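Local coordinates for transaminase (Bacillus megaterium, PDB 5G0A) that catalyses S-selective transamination as a pyridoxal-5'-phosphate-dependent omega-transaminase, moving an amino group between an amine and a carbonyl substrate, at the interface of chains A and B. Coordinates in Å, arbitrary orientation; residue numbers count along the deposited sequence, not the author numbering. Chains: chain A/B, Transaminase.

The interface of chains A and B. Residues chain A 25, 59, 148, 164-166; chain B 86, 326-328.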
loop_
_atom_site.group_PDB
_atom_site.type_symbol
_atom_site.label_atom_id
_atom_site.label_comp_id
_atom_site.label_asym_id
_atom_site.label_seq_id
_atom_site.Cartn_x
_atom_site.Cartn_y
_atom_site.Cartn_z
ATOM N N PHE A 25 -9.206 12.870 23.289
ATOM C CA PHE A 25 -10.190 12.046 24.017
ATOM C C PHE A 25 -11.460 12.788 24.446
ATOM O O PHE A 25 -12.505 12.161 24.613
ATOM C CB PHE A 25 -9.543 11.273 25.173
ATOM C CG PHE A 25 -8.428 10.361 24.701
ATOM C CD1 PHE A 25 -8.725 9.125 24.139
ATOM C CD2 PHE A 25 -7.103 10.786 24.755
ATOM C CE1 PHE A 25 -7.705 8.296 23.665
ATOM C CE2 PHE A 25 -6.071 9.977 24.276
ATOM C CZ PHE A 25 -6.376 8.737 23.730
ATOM N N LEU A 59 0.984 6.964 32.736
ATOM C CA LEU A 59 0.781 5.972 31.670
ATOM C C LEU A 59 1.686 4.768 31.941
ATOM O O LEU A 59 2.368 4.267 31.051
ATOM C CB LEU A 59 1.031 6.574 30.279
ATOM C CG LEU A 59 0.149 7.773 29.887
ATOM C CD1 LEU A 59 0.744 8.475 28.662
ATOM C CD2 LEU A 59 -1.281 7.295 29.621
ATOM N N TYR A 148 -0.790 -2.661 21.343
ATOM C CA TYR A 148 -0.496 -1.224 21.217
ATOM C C TYR A 148 1.017 -1.056 21.153
ATOM O O TYR A 148 1.729 -1.485 22.069
ATOM C CB TYR A 148 -1.073 -0.418 22.390
ATOM C CG TYR A 148 -0.795 1.069 22.167
ATOM C CD1 TYR A 148 -1.568 1.802 21.259
ATOM C CD2 TYR A 148 0.281 1.714 22.796
ATOM C CE1 TYR A 148 -1.293 3.133 20.997
ATOM C CE2 TYR A 148 0.549 3.059 22.554
ATOM C CZ TYR A 148 -0.238 3.759 21.642
ATOM O OH TYR A 148 0.010 5.096 21.390
ATOM N N TYR A 164 -7.349 3.369 19.882
ATOM C CA TYR A 164 -6.112 4.104 20.120
ATOM C C TYR A 164 -5.332 4.287 18.839
ATOM O O TYR A 164 -4.099 4.260 18.850
ATOM C CB TYR A 164 -5.268 3.406 21.218
ATOM C CG TYR A 164 -5.744 3.814 22.587
ATOM C CD1 TYR A 164 -5.245 4.976 23.193
ATOM C CD2 TYR A 164 -6.749 3.098 23.242
ATOM C CE1 TYR A 164 -5.708 5.383 24.427
ATOM C CE2 TYR A 164 -7.221 3.513 24.474
ATOM C CZ TYR A 164 -6.702 4.667 25.048
ATOM O OH TYR A 164 -7.161 5.065 26.284
ATOM N N ARG A 165 -6.042 4.533 17.741
ATOM C CA ARG A 165 -5.386 4.649 16.448
ATOM C C ARG A 165 -5.466 6.048 15.825
ATOM O O ARG A 165 -5.375 6.193 14.602
ATOM C CB ARG A 165 -5.897 3.553 15.490
ATOM C CG ARG A 165 -5.293 2.164 15.764
ATOM C CD ARG A 165 -5.807 1.093 14.784
ATOM N NE ARG A 165 -5.665 1.571 13.406
ATOM C CZ ARG A 165 -4.538 1.532 12.689
ATOM N NH1 ARG A 165 -3.432 0.963 13.159
ATOM N NH2 ARG A 165 -4.519 2.067 11.481
ATOM N N SER A 166 -5.558 7.054 16.703
ATOM C CA SER A 166 -5.459 8.478 16.331
ATOM C C SER A 166 -6.566 8.921 15.377
ATOM O O SER A 166 -6.439 9.943 14.688
ATOM C CB SER A 166 -4.080 8.811 15.777
ATOM O OG SER A 166 -3.117 8.585 16.815
ATOM N N TRP B 86 0.964 13.499 31.831
ATOM C CA TRP B 86 0.685 13.377 30.412
ATOM C C TRP B 86 -0.385 14.361 29.974
ATOM O O TRP B 86 -0.889 15.155 30.787
ATOM C CB TRP B 86 0.361 11.940 29.990
ATOM C CG TRP B 86 -0.969 11.345 30.393
ATOM C CD1 TRP B 86 -1.341 10.884 31.631
ATOM C CD2 TRP B 86 -2.067 11.074 29.521
ATOM N NE1 TRP B 86 -2.595 10.335 31.583
ATOM C CE2 TRP B 86 -3.076 10.453 30.303
ATOM C CE3 TRP B 86 -2.302 11.297 28.145
ATOM C CZ2 TRP B 86 -4.297 10.040 29.763
ATOM C CZ3 TRP B 86 -3.551 10.905 27.607
ATOM C CH2 TRP B 86 -4.531 10.287 28.433
ATOM N N GLU B 326 -8.574 10.150 19.286
ATOM C CA GLU B 326 -8.059 9.008 20.053
ATOM C C GLU B 326 -6.557 8.846 19.842
ATOM O O GLU B 326 -6.084 7.794 19.361
ATOM C CB GLU B 326 -8.778 7.741 19.614
ATOM C CG GLU B 326 -10.270 7.762 19.980
ATOM C CD GLU B 326 -10.986 6.499 19.532
ATOM O OE1 GLU B 326 -10.852 6.143 18.355
ATOM O OE2 GLU B 326 -11.708 5.876 20.341
ATOM N N SER B 327 -5.813 9.882 20.224
ATOM C CA SER B 327 -4.369 9.887 19.977
ATOM C C SER B 327 -3.627 10.184 21.264
ATOM O O SER B 327 -3.909 11.191 21.940
ATOM C CB SER B 327 -4.028 10.933 18.915
ATOM O OG SER B 327 -2.747 10.691 18.325
ATOM N N VAL B 328 -2.690 9.301 21.623
ATOM C CA VAL B 328 -1.879 9.555 22.813
ATOM C C VAL B 328 -0.407 9.330 22.494
ATOM O O VAL B 328 -0.038 8.419 21.729
ATOM C CB VAL B 328 -2.341 8.687 24.022
ATOM C CG1 VAL B 328 -2.302 7.201 23.677
ATOM C CG2 VAL B 328 -1.520 9.005 25.285
HETATM O O HOH W 1 -2.481 6.698 20.325
HETATM O O HOH W 2 -8.526 5.682 16.789
HETATM O O HOH W 3 1.741 6.233 22.735
#
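A:Leu59 lies across the indole of B:Trp86 at about a right angle, one of its methyls capping the bicycle, and so begins a subunit contact of a class-III aminotransferase, a fold type I family whose active sites form at the dimer interface. The contact exemplifies how close apolar packing and a watered polar rim share one interface. CD2 sits centrally over one face and comes to 3.7 Å from CE2 of B:Trp86, a CH-pi contact with both rings, while CD1 covers CB and CG. An alanine in place of B:Trp86 would probably leave both methyls of A:Leu59 without their aromatic platform and open a gap between the chains.

The apolar packing continues at B:Val328. CG1 stands between the backbone N and the carbonyl carbon (chi1 57°), which points it at the ring of A:Tyr164, where CD1 lies 3.7 Å from it, at the border of the water-filled part; CG2 reaches instead towards A:Leu59. The CB of the valine meets the edge of the A:Phe25 ring in its plane. That phenyl also lies along the backbone of B:Glu326 and B:Ser327, with CE2 3.4 Å from the B:Ser327 carbonyl O.

Polar groups take over beyond this core. The amide N of A:Ser166 donates to O of B:Glu326 at 2.8 Å, from above the carbonyl plane. The serine hydroxyls meet tip to tip, OG of A:Ser166 2.6 Å from OG of B:Ser327, in a hydrogen bond whose direction is not settled.

Where the fit is looser, water fills in. Water 1 accepts a nearly straight bond from N of B:Val328 (2.9 Å, 168° at H) and also contacts A:Tyr148 OH and A:Tyr164 O. Water 3 lies in the plane of the A:Tyr148 ring, 2.5 Å from the phenol OH, and continues to the B:Val328 carbonyl. Since A:Tyr148 belongs to the cofactor pocket, this network may link the neighbouring chain to that pocket. Water 2, 2.8 Å from OE1 of B:Glu326, bridges that carboxylate to the backbone N of A:Arg165.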